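DNA methyltransferase (Nicotiana tabacum, PDB 4ONQ) probably methylates cytosines in DNA, using the catalytic domain of this chain, which has a class I-like S-adenosylmethionine-dependent methyltransferase fold and here binds the inhibitor sinefungin. Local coordinates at residues N90-F95 and Y248-P253; D214-H219 and E244-R249; F73-R78 and E183-F188; Y218-L223 and F307-G312. The protein carries 5 engineered substitutions. All coordinates share one frame; numbering follows the deposited sequence.

Interaction 1 of 4, residues N90-F95 and Y248-P253; sequences NRFPLF and YRLGIP
Leu94 sends its two methyl groups to different partners at the end of helix 242-249, one to an aliphatic side chain and the other to a guanidinium plane. The aliphatic part is built round Leu250. Its CD2 meets Leu94 CD1 at 3.6 Å, the two side chains lying at about a right angle, and on another flank it comes within 4.0 Å of Phe92 CE1, slanted to the ring. Phe92 CG sits between its backbone N and carbonyl carbon (chi1 57°), which brings the ring toward Leu250 although its CB does not point there.

The second kind of contact is alkyl over a cationic plane. Leu94 CD2 stands over the centre of one face of the Arg249 guanidinium, 3.4 Å from CZ, and also rests 3.6 Å from Arg249 CB. A bend at chi3 (61°) folds the arginine so that its base and its flat end touch the same methyl. An alanine here would remove the guanidinium and would probably leave Leu94 CD2 without its flat cover, as well as Asp214 without its distant, weak ion-pair partner.

Polar bonds lie around this apolar centre: Phe92 N pairs with Ser221 OG, and Arg91 forms a salt bridge with Glu66. Gly251 N bonds back to Tyr248 O at 3.0 Å, and with its positive phi Gly251 closes the helix in a Schellman motif. The loop that follows strand 79-84 thus packs on the C-terminal end of the helix of a beta-alpha-beta crossover, strand 231-236, helix 242-249 and strand 254-260 of the Rossmann-like sheet, where the chain turns toward the last of these.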
# COMPACT_ATOMS: atom_id res chain seq x y z
N ASN A 90 -6.42 20.18 0.61
CA ASN A 90 -7.66 19.71 0.00
C ASN A 90 -7.65 18.22 -0.31
O ASN A 90 -8.14 17.79 -1.36
CB ASN A 90 -8.01 20.53 -1.24
CG ASN A 90 -8.09 22.02 -0.96
OD1 ASN A 90 -8.67 22.44 0.05
ND2 ASN A 90 -7.49 22.82 -1.83
N ARG A 91 -7.09 17.44 0.61
CA ARG A 91 -7.10 15.99 0.51
C ARG A 91 -8.39 15.47 1.12
O ARG A 91 -8.81 15.93 2.18
CB ARG A 91 -5.92 15.40 1.28
CG ARG A 91 -4.57 15.63 0.65
CD ARG A 91 -3.47 15.20 1.62
NE ARG A 91 -2.19 15.05 0.95
CZ ARG A 91 -1.06 14.69 1.56
NH1 ARG A 91 -1.06 14.44 2.86
NH2 ARG A 91 0.06 14.58 0.86
N PHE A 92 -9.02 14.51 0.45
CA PHE A 92 -10.20 13.87 1.00
C PHE A 92 -10.02 12.35 0.98
O PHE A 92 -9.34 11.81 0.10
CB PHE A 92 -11.46 14.30 0.23
CG PHE A 92 -11.41 14.04 -1.25
CD1 PHE A 92 -11.89 12.85 -1.78
CD2 PHE A 92 -10.89 14.99 -2.12
CE1 PHE A 92 -11.85 12.61 -3.15
CE2 PHE A 92 -10.84 14.76 -3.49
CZ PHE A 92 -11.32 13.56 -4.00
N PRO A 93 -10.60 11.65 1.97
CA PRO A 93 -10.47 10.19 2.02
C PRO A 93 -11.52 9.47 1.18
O PRO A 93 -12.52 10.06 0.79
CB PRO A 93 -10.69 9.88 3.50
CG PRO A 93 -11.63 10.95 3.95
CD PRO A 93 -11.26 12.19 3.17
N LEU A 94 -11.25 8.20 0.89
CA LEU A 94 -12.21 7.32 0.26
C LEU A 94 -13.35 7.05 1.25
O LEU A 94 -13.10 6.89 2.44
CB LEU A 94 -11.52 6.00 -0.10
CG LEU A 94 -11.38 5.58 -1.57
CD1 LEU A 94 -11.16 6.77 -2.47
CD2 LEU A 94 -10.24 4.58 -1.70
N PHE A 95 -14.57 6.96 0.78
CA PHE A 95 -15.68 6.77 1.69
C PHE A 95 -16.53 5.57 1.31
O PHE A 95 -16.65 5.26 0.16
CB PHE A 95 -16.47 8.08 1.83
CG PHE A 95 -17.37 8.10 3.00
CD1 PHE A 95 -16.96 8.61 4.20
CD2 PHE A 95 -18.65 7.57 2.93
CE1 PHE A 95 -17.80 8.57 5.30
CE2 PHE A 95 -19.47 7.53 4.02
CZ PHE A 95 -19.05 8.04 5.20
N TYR A 248 -8.86 4.66 -9.27
CA TYR A 248 -10.18 4.21 -9.69
C TYR A 248 -11.23 4.47 -8.62
O TYR A 248 -12.34 4.92 -8.92
CB TYR A 248 -10.15 2.73 -10.06
CG TYR A 248 -11.52 2.13 -10.29
CD1 TYR A 248 -12.21 2.35 -11.47
CD2 TYR A 248 -12.12 1.34 -9.32
CE1 TYR A 248 -13.46 1.80 -11.68
CE2 TYR A 248 -13.36 0.77 -9.52
CZ TYR A 248 -14.03 1.01 -10.71
OH TYR A 248 -15.27 0.45 -10.91
N ARG A 249 -10.89 4.20 -7.37
CA ARG A 249 -11.85 4.40 -6.29
C ARG A 249 -12.09 5.88 -6.04
O ARG A 249 -13.12 6.27 -5.50
CB ARG A 249 -11.37 3.70 -5.02
CG ARG A 249 -11.32 2.19 -5.16
CD ARG A 249 -10.99 1.51 -3.86
NE ARG A 249 -11.99 1.78 -2.83
CZ ARG A 249 -11.81 1.52 -1.54
NH1 ARG A 249 -10.67 0.99 -1.12
NH2 ARG A 249 -12.78 1.81 -0.67
N LEU A 250 -11.13 6.69 -6.46
CA LEU A 250 -11.21 8.14 -6.34
C LEU A 250 -12.12 8.71 -7.42
O LEU A 250 -12.52 9.87 -7.37
CB LEU A 250 -9.82 8.77 -6.45
CG LEU A 250 -8.93 8.69 -5.21
CD1 LEU A 250 -7.51 9.13 -5.53
CD2 LEU A 250 -9.52 9.55 -4.12
N GLY A 251 -12.45 7.88 -8.40
CA GLY A 251 -13.29 8.33 -9.50
C GLY A 251 -12.49 9.13 -10.51
O GLY A 251 -13.06 9.87 -11.32
N ILE A 252 -11.17 8.99 -10.46
CA ILE A 252 -10.30 9.63 -11.43
C ILE A 252 -10.18 8.74 -12.66
O ILE A 252 -9.71 7.61 -12.57
CB ILE A 252 -8.91 9.88 -10.85
CG1 ILE A 252 -9.02 10.75 -9.59
CG2 ILE A 252 -8.02 10.52 -11.89
CD1 ILE A 252 -7.69 10.97 -8.87
N PRO A 253 -10.61 9.21 -13.80
CA PRO A 253 -10.61 8.37 -14.97
C PRO A 253 -9.20 8.03 -15.40
O PRO A 253 -8.33 8.84 -15.30
CB PRO A 253 -11.33 9.20 -16.02
CG PRO A 253 -11.74 10.42 -15.35
CD PRO A 253 -10.95 10.59 -14.13

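Interaction 2 of 4, residues D214-H219 and E244-R249; sequences DTVAYH and EVALYR
Ala217 and Ala246 meet where helices 213-220 and 242-249 cross at -61°, their local axes approaching to 8.6 Å and the two CA atoms to 4.7 Å. Such closeness rests on small residues. The methyls of the two alanines face each other, CB to CB at 3.9 Å, and Ala246 CB lies equally near Ala217 CA, so that it packs against the backbone of the other helix as well as its side chain. Val216 adds a branch alongside: its CG1, anti to the backbone N (chi1 175°), is carried to 4.0 Å from Ala246 CB. The alanine methyl of helix 242-249 is therefore held by two consecutive residues of helix 213-220.

At one end of this apolar patch the interaction becomes electrostatic. Asp214 OD1 lies 3.8 Å from Arg249 NH1, a long and weak salt bridge, with the carboxylate and guanidinium planes nearly perpendicular (83°). The other carboxylate oxygen, OD2, is hydrogen-bonded to Gln212 NE2, which probably does more than the arginine to fix how the carboxylate is turned.

The side chain of Val216 is about 7 Å from the bound sinefungin, so the crossing lies close to the pocket. Val213 extends the helix pair, touching Val245, Ala246 and Arg249, while Leu247 reaches Leu220. Beyond, helix 242-249 rests on strand 254-260 through Glu244 and Leu247, and Glu244 OE2 bonds to Ser235 of strand 231-236; helix 213-220, for its part, turns Thr215 and His219 onto Val68 of strand 66-69.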
# COMPACT_ATOMS: atom_id res chain seq x y z
N ASP A 214 -6.36 2.83 0.81
CA ASP A 214 -7.03 4.00 1.39
C ASP A 214 -6.04 5.15 1.65
O ASP A 214 -6.35 6.33 1.44
CB ASP A 214 -7.76 3.64 2.70
CG ASP A 214 -8.76 2.51 2.53
OD1 ASP A 214 -9.90 2.78 2.11
OD2 ASP A 214 -8.41 1.35 2.83
N THR A 215 -4.84 4.79 2.11
CA THR A 215 -3.77 5.74 2.40
C THR A 215 -3.32 6.46 1.12
O THR A 215 -3.35 7.70 1.01
CB THR A 215 -2.55 5.00 3.02
OG1 THR A 215 -2.98 4.16 4.10
CG2 THR A 215 -1.50 5.97 3.54
N VAL A 216 -2.92 5.65 0.14
CA VAL A 216 -2.48 6.16 -1.14
C VAL A 216 -3.56 7.02 -1.79
O VAL A 216 -3.27 8.08 -2.34
CB VAL A 216 -2.10 5.01 -2.08
CG1 VAL A 216 -1.76 5.55 -3.46
CG2 VAL A 216 -0.94 4.22 -1.50
N ALA A 217 -4.81 6.58 -1.71
CA ALA A 217 -5.91 7.31 -2.32
C ALA A 217 -6.09 8.65 -1.63
O ALA A 217 -6.40 9.65 -2.28
CB ALA A 217 -7.20 6.51 -2.27
N TYR A 218 -5.91 8.66 -0.31
CA TYR A 218 -5.96 9.91 0.43
C TYR A 218 -4.93 10.89 -0.11
O TYR A 218 -5.21 12.07 -0.27
CB TYR A 218 -5.74 9.69 1.92
CG TYR A 218 -5.82 10.95 2.76
CD1 TYR A 218 -7.04 11.59 2.98
CD2 TYR A 218 -4.68 11.50 3.33
CE1 TYR A 218 -7.11 12.74 3.75
CE2 TYR A 218 -4.75 12.64 4.10
CZ TYR A 218 -5.96 13.26 4.31
OH TYR A 218 -6.02 14.40 5.08
N HIS A 219 -3.73 10.39 -0.42
CA HIS A 219 -2.74 11.30 -1.02
C HIS A 219 -3.04 11.72 -2.47
O HIS A 219 -2.85 12.88 -2.83
CB HIS A 219 -1.33 10.73 -0.90
CG HIS A 219 -0.92 10.45 0.52
ND1 HIS A 219 0.04 9.52 0.85
CD2 HIS A 219 -1.35 10.98 1.69
CE1 HIS A 219 0.18 9.48 2.16
NE2 HIS A 219 -0.65 10.36 2.69
N GLU A 244 -3.45 2.08 -9.24
CA GLU A 244 -4.54 2.12 -10.20
C GLU A 244 -5.89 1.98 -9.51
O GLU A 244 -6.86 2.64 -9.87
CB GLU A 244 -4.35 1.03 -11.26
CG GLU A 244 -3.07 1.15 -12.10
CD GLU A 244 -1.83 0.58 -11.42
OE1 GLU A 244 -1.79 0.51 -10.17
OE2 GLU A 244 -0.87 0.21 -12.13
N VAL A 245 -5.93 1.12 -8.49
CA VAL A 245 -7.15 0.90 -7.73
C VAL A 245 -7.49 2.13 -6.89
O VAL A 245 -8.65 2.49 -6.74
CB VAL A 245 -7.04 -0.35 -6.83
CG1 VAL A 245 -8.23 -0.46 -5.89
CG2 VAL A 245 -6.93 -1.59 -7.69
N ALA A 246 -6.46 2.78 -6.36
CA ALA A 246 -6.65 4.03 -5.64
C ALA A 246 -7.26 5.10 -6.55
O ALA A 246 -8.26 5.72 -6.21
CB ALA A 246 -5.33 4.51 -5.03
N LEU A 247 -6.65 5.32 -7.72
CA LEU A 247 -7.17 6.29 -8.68
C LEU A 247 -8.59 5.95 -9.10
O LEU A 247 -9.44 6.83 -9.26
CB LEU A 247 -6.29 6.34 -9.92
CG LEU A 247 -4.85 6.81 -9.69
CD1 LEU A 247 -4.01 6.55 -10.93
CD2 LEU A 247 -4.83 8.28 -9.30
N TYR A 248 -8.86 4.66 -9.27
CA TYR A 248 -10.18 4.21 -9.69
C TYR A 248 -11.23 4.47 -8.62
O TYR A 248 -12.34 4.92 -8.92
CB TYR A 248 -10.15 2.73 -10.06
CG TYR A 248 -11.52 2.13 -10.29
CD1 TYR A 248 -12.21 2.35 -11.47
CD2 TYR A 248 -12.12 1.34 -9.32
CE1 TYR A 248 -13.46 1.80 -11.68
CE2 TYR A 248 -13.36 0.77 -9.52
CZ TYR A 248 -14.03 1.01 -10.71
OH TYR A 248 -15.27 0.45 -10.91
N ARG A 249 -10.89 4.20 -7.37
CA ARG A 249 -11.85 4.40 -6.29
C ARG A 249 -12.09 5.88 -6.04
O ARG A 249 -13.12 6.27 -5.50
CB ARG A 249 -11.37 3.70 -5.02
CG ARG A 249 -11.32 2.19 -5.16
CD ARG A 249 -10.99 1.51 -3.86
NE ARG A 249 -11.99 1.78 -2.83
CZ ARG A 249 -11.81 1.52 -1.54
NH1 ARG A 249 -10.67 0.99 -1.12
NH2 ARG A 249 -12.78 1.81 -0.67

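Interaction 3 of 4, residues F73-R78 and E183-F188; sequences FCAAAR and EMLLGF
Leu185 O, near the C-terminal end of helix 179-186, accepts a hydrogen bond from Gln212 NE2 and is also approached by Cys74, whose CB and SG both lie 3.6 Å away. The sulfur is held in turn by its own loop. Ala76 N donates to Cys74 SG over 3.6 Å, and the N-H points almost straight at it (162°). With SG set between the backbone N and the carbonyl carbon (chi1 64°), the thiol can serve this bond while staying beside the helix end. An alanine here would lack the sulfur and is likely to leave Ala76 N without its acceptor and Leu185 O without the sulfur's contact.

The one apolar pair is looser, Leu185 CD2 meeting Ala75 CB at 4.2 Å. Separately, Leu186 CD2 comes up obliquely to the Arg78 guanidinium, 4.3 Å from NH2. Arg78 NH1 bonds to Gly208 O, which helps to place that group.

Helix 179-186 closes in a Schellman motif at Gly187, whose N bonds to Met184 O at 3.1 Å. The contact seats this helix end on the loop of the antiparallel pair 66-69 and 79-84.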
# COMPACT_ATOMS: atom_id res chain seq x y z
N PHE A 73 -5.93 4.58 8.61
CA PHE A 73 -6.77 4.37 7.44
C PHE A 73 -7.47 3.02 7.44
O PHE A 73 -8.43 2.81 6.70
CB PHE A 73 -5.96 4.56 6.16
CG PHE A 73 -5.44 5.95 5.98
CD1 PHE A 73 -6.14 6.88 5.23
CD2 PHE A 73 -4.25 6.35 6.58
CE1 PHE A 73 -5.66 8.17 5.06
CE2 PHE A 73 -3.77 7.63 6.42
CZ PHE A 73 -4.48 8.54 5.66
N CYS A 74 -7.00 2.11 8.28
CA CYS A 74 -7.56 0.77 8.36
C CYS A 74 -7.17 0.13 9.68
O CYS A 74 -6.55 0.77 10.52
CB CYS A 74 -7.07 -0.10 7.20
SG CYS A 74 -5.29 -0.39 7.22
N ALA A 75 -7.54 -1.14 9.84
CA ALA A 75 -7.32 -1.83 11.11
C ALA A 75 -5.95 -2.51 11.20
O ALA A 75 -5.70 -3.28 12.12
CB ALA A 75 -8.43 -2.83 11.35
N ALA A 76 -5.06 -2.25 10.27
CA ALA A 76 -3.73 -2.79 10.31
C ALA A 76 -2.66 -1.73 10.11
O ALA A 76 -2.75 -0.92 9.24
CB ALA A 76 -3.55 -3.89 9.30
N ALA A 77 -1.64 -1.77 10.93
CA ALA A 77 -0.55 -0.83 10.83
C ALA A 77 0.35 -1.00 9.62
O ALA A 77 0.67 -2.09 9.24
CB ALA A 77 0.25 -0.86 12.09
N ARG A 78 0.74 0.10 9.02
CA ARG A 78 1.75 0.07 8.02
C ARG A 78 2.48 1.40 7.98
O ARG A 78 1.90 2.40 7.68
CB ARG A 78 1.10 -0.22 6.70
CG ARG A 78 2.01 -0.66 5.62
CD ARG A 78 1.16 -1.07 4.46
NE ARG A 78 1.87 -1.93 3.53
CZ ARG A 78 1.95 -3.24 3.64
NH1 ARG A 78 2.60 -3.90 2.74
NH2 ARG A 78 1.39 -3.88 4.61
N GLU A 183 -7.03 -8.82 1.70
CA GLU A 183 -7.50 -8.01 0.59
C GLU A 183 -8.32 -6.83 1.08
O GLU A 183 -8.13 -5.70 0.63
CB GLU A 183 -8.36 -8.84 -0.36
CG GLU A 183 -7.57 -9.67 -1.35
CD GLU A 183 -8.47 -10.62 -2.13
OE1 GLU A 183 -9.65 -10.76 -1.74
OE2 GLU A 183 -7.98 -11.23 -3.11
N MET A 184 -9.24 -7.09 2.00
CA MET A 184 -10.06 -5.99 2.46
C MET A 184 -9.30 -5.04 3.37
O MET A 184 -9.53 -3.83 3.33
CB MET A 184 -11.37 -6.48 3.08
CG MET A 184 -11.24 -7.02 4.46
SD MET A 184 -12.29 -6.04 5.53
CE MET A 184 -11.10 -4.92 6.24
N LEU A 185 -8.36 -5.56 4.16
CA LEU A 185 -7.56 -4.70 5.02
C LEU A 185 -6.72 -3.72 4.19
O LEU A 185 -6.51 -2.58 4.60
CB LEU A 185 -6.66 -5.53 5.94
CG LEU A 185 -7.37 -6.26 7.07
CD1 LEU A 185 -6.41 -7.17 7.80
CD2 LEU A 185 -8.04 -5.28 8.02
N LEU A 186 -6.27 -4.16 3.02
CA LEU A 186 -5.46 -3.31 2.15
C LEU A 186 -6.28 -2.41 1.22
O LEU A 186 -5.71 -1.57 0.53
CB LEU A 186 -4.48 -4.16 1.35
CG LEU A 186 -3.40 -4.82 2.21
CD1 LEU A 186 -2.61 -5.83 1.40
CD2 LEU A 186 -2.48 -3.76 2.81
N GLY A 187 -7.60 -2.59 1.20
CA GLY A 187 -8.46 -1.74 0.39
C GLY A 187 -8.73 -2.27 -1.01
O GLY A 187 -9.17 -1.53 -1.89
N PHE A 188 -8.44 -3.55 -1.23
CA PHE A 188 -8.67 -4.16 -2.54
C PHE A 188 -10.06 -4.77 -2.61
O PHE A 188 -10.62 -5.18 -1.60
CB PHE A 188 -7.60 -5.21 -2.83
CG PHE A 188 -6.27 -4.62 -3.21
CD1 PHE A 188 -6.03 -4.20 -4.52
CD2 PHE A 188 -5.27 -4.47 -2.27
CE1 PHE A 188 -4.80 -3.65 -4.87
CE2 PHE A 188 -4.04 -3.92 -2.61
CZ PHE A 188 -3.81 -3.51 -3.91

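Interaction 4 of 4, residues Y218-L223 and F307-G312; sequences YHLSVL and FDLVIG
Leu309 CD2 touches two leucines of the segment 218-223 on one side, with Leu223 CD1 at 3.9 Å and Leu220 CD2 at 4.0 Å. Both side chains run at about a right angle to that of Leu309, whose first torsion (chi1 172°) extends CG away from the backbone N and puts the CD2 methyl against the two leucines. Leu220 uses its other branch farther along the strand, where CD1 approaches Ile311 CD1 at 4.3 Å.

Leu223 N bonds to Leu220 O at 2.8 Å, which helps keep the two leucines on the same side. Next to it, Ser221 OG donates to Tyr218 O from above the carbonyl plane, and the same oxygen pairs with Phe92 N of another loop. On the strand side, Leu309 and Val310 are bonded through their backbones to strands 231-236 and 39-45 respectively, while Val310 turns to helix 337-352.

The arrangement packs a helix end on a strand of the Rossmann-like sheet. Everything that crosses between the two segments is aliphatic and buried. They are thus joined by shape and exclusion of water, and directional bonds lie around the contact rather than across it, such as those of Ser221 and Asp308.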
# COMPACT_ATOMS: atom_id res chain seq x y z
N TYR A 218 -5.91 8.66 -0.31
CA TYR A 218 -5.96 9.91 0.43
C TYR A 218 -4.93 10.89 -0.11
O TYR A 218 -5.21 12.07 -0.27
CB TYR A 218 -5.74 9.69 1.92
CG TYR A 218 -5.82 10.95 2.76
CD1 TYR A 218 -7.04 11.59 2.98
CD2 TYR A 218 -4.68 11.50 3.33
CE1 TYR A 218 -7.11 12.74 3.75
CE2 TYR A 218 -4.75 12.64 4.10
CZ TYR A 218 -5.96 13.26 4.31
OH TYR A 218 -6.02 14.40 5.08
N HIS A 219 -3.73 10.39 -0.42
CA HIS A 219 -2.74 11.30 -1.02
C HIS A 219 -3.04 11.72 -2.47
O HIS A 219 -2.85 12.88 -2.83
CB HIS A 219 -1.33 10.73 -0.90
CG HIS A 219 -0.92 10.45 0.52
ND1 HIS A 219 0.04 9.52 0.85
CD2 HIS A 219 -1.35 10.98 1.69
CE1 HIS A 219 0.18 9.48 2.16
NE2 HIS A 219 -0.65 10.36 2.69
N LEU A 220 -3.53 10.79 -3.29
CA LEU A 220 -3.76 11.06 -4.71
C LEU A 220 -5.05 11.82 -4.96
O LEU A 220 -5.30 12.25 -6.09
CB LEU A 220 -3.78 9.75 -5.51
CG LEU A 220 -2.51 8.90 -5.52
CD1 LEU A 220 -2.70 7.62 -6.34
CD2 LEU A 220 -1.34 9.70 -6.05
N SER A 221 -5.88 11.97 -3.94
CA SER A 221 -7.21 12.56 -4.11
C SER A 221 -7.15 13.97 -4.68
O SER A 221 -8.07 14.41 -5.37
CB SER A 221 -7.98 12.56 -2.79
OG SER A 221 -7.38 13.42 -1.86
N VAL A 222 -6.05 14.67 -4.40
CA VAL A 222 -5.83 16.02 -4.93
C VAL A 222 -5.76 16.05 -6.45
O VAL A 222 -5.84 17.11 -7.06
CB VAL A 222 -4.51 16.62 -4.38
CG1 VAL A 222 -4.51 16.63 -2.86
CG2 VAL A 222 -3.31 15.85 -4.92
N LEU A 223 -5.62 14.88 -7.07
CA LEU A 223 -5.49 14.81 -8.52
C LEU A 223 -6.83 14.85 -9.24
O LEU A 223 -6.88 15.13 -10.44
CB LEU A 223 -4.74 13.54 -8.94
CG LEU A 223 -3.29 13.43 -8.49
CD1 LEU A 223 -2.64 12.20 -9.11
CD2 LEU A 223 -2.54 14.70 -8.87
N PHE A 307 3.09 11.80 -19.44
CA PHE A 307 2.63 11.17 -18.20
C PHE A 307 2.26 12.21 -17.15
O PHE A 307 3.03 13.12 -16.87
CB PHE A 307 3.68 10.21 -17.65
CG PHE A 307 3.84 8.97 -18.47
CD1 PHE A 307 2.81 8.04 -18.54
CD2 PHE A 307 5.01 8.73 -19.17
CE1 PHE A 307 2.95 6.90 -19.30
CE2 PHE A 307 5.15 7.58 -19.92
CZ PHE A 307 4.12 6.67 -19.99
N ASP A 308 1.08 12.06 -16.56
CA ASP A 308 0.62 12.99 -15.55
C ASP A 308 1.18 12.58 -14.19
O ASP A 308 1.59 13.42 -13.40
CB ASP A 308 -0.91 13.03 -15.52
CG ASP A 308 -1.50 13.46 -16.85
OD1 ASP A 308 -2.45 12.79 -17.34
OD2 ASP A 308 -1.03 14.47 -17.41
N LEU A 309 1.19 11.27 -13.94
CA LEU A 309 1.67 10.73 -12.68
C LEU A 309 2.59 9.54 -12.91
O LEU A 309 2.26 8.64 -13.69
CB LEU A 309 0.48 10.32 -11.81
CG LEU A 309 0.79 9.54 -10.52
CD1 LEU A 309 1.59 10.39 -9.55
CD2 LEU A 309 -0.48 9.04 -9.88
N VAL A 310 3.74 9.54 -12.26
CA VAL A 310 4.54 8.32 -12.18
C VAL A 310 4.61 7.88 -10.73
O VAL A 310 4.91 8.67 -9.84
CB VAL A 310 5.94 8.47 -12.84
CG1 VAL A 310 6.33 9.92 -12.98
CG2 VAL A 310 6.99 7.66 -12.08
N ILE A 311 4.29 6.63 -10.48
CA ILE A 311 4.15 6.14 -9.15
C ILE A 311 4.80 4.78 -9.02
O ILE A 311 4.66 3.95 -9.86
CB ILE A 311 2.65 6.08 -8.77
CG1 ILE A 311 2.42 5.42 -7.44
CG2 ILE A 311 1.87 5.34 -9.81
CD1 ILE A 311 1.01 5.53 -6.95
N GLY A 312 5.56 4.59 -7.96
CA GLY A 312 6.19 3.34 -7.67
C GLY A 312 6.38 3.05 -6.22
O GLY A 312 6.50 3.90 -5.42

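From the N terminus, the first contact to open is interaction 3, which closes the long excursion from loop 73-78 to helix 179-186. Interaction 1 starts within that span, at 90-95, and crosses it, closing at the end of helix 242-249. Interaction 2 opens after interaction 3 has closed and is nested within interaction 1, ending on the same helix. Interaction 4 starts from the helix that interaction 2 also uses, crosses interaction 1 and runs on to strand 309-312. Helix 213-220 is the common core: Leu94 packs on Ala217, Phe73 on Tyr218, and Leu247 on Leu220, tying the loops near the antiparallel edge to the parallel part of the sheet.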